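Local coordinates for cytoplasmic protein (Cryptococcus neoformans var. grubii serotype A, PDB 7LPO) that probably hydrolyses steryl beta-glucosides, as a sterylglucosidase of glycoside hydrolase family 5, at residues 120-123 and 124-127. Residues are numbered along the deposited sequence; the frame is centred on the assembly and turned at random.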
loop_
_atom_site.group_PDB
_atom_site.type_symbol
_atom_site.label_atom_id
_atom_site.label_comp_id
_atom_site.label_asym_id
_atom_site.label_seq_id
_atom_site.Cartn_x
_atom_site.Cartn_y
_atom_site.Cartn_z
ATOM N N TYR A 120 18.102 4.223 -13.138
ATOM C CA TYR A 120 17.003 3.466 -12.545
ATOM C C TYR A 120 15.689 3.865 -13.177
ATOM O O TYR A 120 14.800 3.018 -13.387
ATOM C CB TYR A 120 16.954 3.678 -11.034
ATOM C CG TYR A 120 15.974 2.734 -10.382
ATOM C CD1 TYR A 120 16.171 1.365 -10.439
ATOM C CD2 TYR A 120 14.830 3.207 -9.745
ATOM C CE1 TYR A 120 15.270 0.484 -9.861
ATOM C CE2 TYR A 120 13.927 2.335 -9.154
ATOM C CZ TYR A 120 14.151 0.976 -9.221
ATOM O OH TYR A 120 13.268 0.093 -8.651
ATOM N N MET A 121 15.522 5.143 -13.490
ATOM C CA MET A 121 14.377 5.622 -14.239
ATOM C C MET A 121 14.174 4.816 -15.554
ATOM O O MET A 121 13.082 4.400 -15.858
ATOM C CB MET A 121 14.551 7.074 -14.615
ATOM C CG MET A 121 14.592 8.033 -13.475
ATOM S SD MET A 121 14.078 9.666 -13.917
ATOM C CE MET A 121 14.047 10.532 -12.424
ATOM N N ASP A 122 15.278 4.631 -16.276
ATOM C CA ASP A 122 15.198 3.886 -17.544
ATOM C C ASP A 122 14.946 2.409 -17.297
ATOM O O ASP A 122 14.310 1.743 -18.121
ATOM C CB ASP A 122 16.505 4.096 -18.312
ATOM C CG ASP A 122 16.673 5.525 -18.817
ATOM O OD1 ASP A 122 15.680 6.260 -18.911
ATOM O OD2 ASP A 122 17.803 5.918 -19.143
ATOM N N TYR A 123 15.443 1.876 -16.178
ATOM C CA TYR A 123 15.104 0.507 -15.816
ATOM C C TYR A 123 13.600 0.368 -15.603
ATOM O O TYR A 123 12.975 -0.576 -16.104
ATOM C CB TYR A 123 15.857 0.070 -14.560
ATOM C CG TYR A 123 15.208 -1.135 -13.918
ATOM C CD1 TYR A 123 15.460 -2.414 -14.390
ATOM C CD2 TYR A 123 14.305 -0.989 -12.865
ATOM C CE1 TYR A 123 14.853 -3.518 -13.823
ATOM C CE2 TYR A 123 13.691 -2.092 -12.288
ATOM C CZ TYR A 123 13.973 -3.353 -12.771
ATOM O OH TYR A 123 13.369 -4.457 -12.211
ATOM N N ILE A 124 13.001 1.298 -14.848
ATOM C CA ILE A 124 11.558 1.255 -14.619
ATOM C C ILE A 124 10.811 1.290 -15.945
ATOM O O ILE A 124 9.834 0.561 -16.143
ATOM C CB ILE A 124 11.112 2.410 -13.705
ATOM C CG1 ILE A 124 11.554 2.174 -12.261
ATOM C CG2 ILE A 124 9.611 2.564 -13.763
ATOM C CD1 ILE A 124 11.439 3.405 -11.378
ATOM N N ILE A 125 11.251 2.145 -16.867
ATOM C CA ILE A 125 10.605 2.242 -18.172
ATOM C C ILE A 125 10.673 0.908 -18.901
ATOM O O ILE A 125 9.695 0.472 -19.517
ATOM C CB ILE A 125 11.245 3.377 -18.995
ATOM C CG1 ILE A 125 10.672 4.717 -18.532
ATOM C CG2 ILE A 125 11.037 3.150 -20.482
ATOM C CD1 ILE A 125 11.493 5.916 -18.952
ATOM N N ALA A 126 11.828 0.243 -18.844
ATOM C CA ALA A 126 11.964 -1.069 -19.464
ATOM C C ALA A 126 11.012 -2.075 -18.833
ATOM O O ALA A 126 10.391 -2.879 -19.536
ATOM C CB ALA A 126 13.410 -1.559 -19.335
ATOM N N VAL A 127 10.894 -2.060 -17.505
ATOM C CA VAL A 127 9.926 -2.930 -16.839
ATOM C C VAL A 127 8.513 -2.595 -17.294
ATOM O O VAL A 127 7.718 -3.482 -17.610
ATOM C CB VAL A 127 10.061 -2.820 -15.310
ATOM C CG1 VAL A 127 8.946 -3.606 -14.618
ATOM C CG2 VAL A 127 11.428 -3.302 -14.866
#
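Ile124 lies across the ring of Tyr120, one turn earlier in the same alpha-helix. This is an i to i+4 contact within helix 118-133, which packs beside strand 98-104 of the TIM barrel of this family 5 enzyme. Ile124 N donates a hydrogen bond to Tyr120 O at 2.9 Å. Ile124 CG1 sits beside the backbone N (chi1 -73°) and stands over one face of the Tyr120 ring, 4.3 Å from the centroid, as a CH-pi contact. Ile124 CD1 lies by the CD2-CE2 side of the ring, 3.5 Å from Tyr120 CE2. Phe103 and Tyr101 of strand 98-104 also touch Ile124.

Ile125 continues the backbone ladder, with its N bonded to Met121 O at 3.1 Å. Its side chain lies on a different side of the helix, against Arg250 and Ile251 of helix 232-254. Arg250 also forms a salt bridge with Asp122, so its side chain meets both residues.

Ala126 N bonds to Asp122 O at 3.0 Å. Ala126 CB rests 3.4 Å from Tyr123 O.

Val127 makes the second tyrosine-aliphatic contact, with Tyr123. Val127 N donates a hydrogen bond to Tyr123 O at 2.9 Å. With CG anti to the backbone N (chi1 161°), the Tyr123 ring leans forward along the helix, toward Val127. Hydrogen bonds from Tyr123 OH to Leu77 O and from Tyr120 OH to Lys75 O tie both phenols to the preceding chain. Val127 CG2 makes a CH-pi contact over one face of the Tyr123 ring, displaced toward the rim, and touches Tyr123 CZ at 3.3 Å.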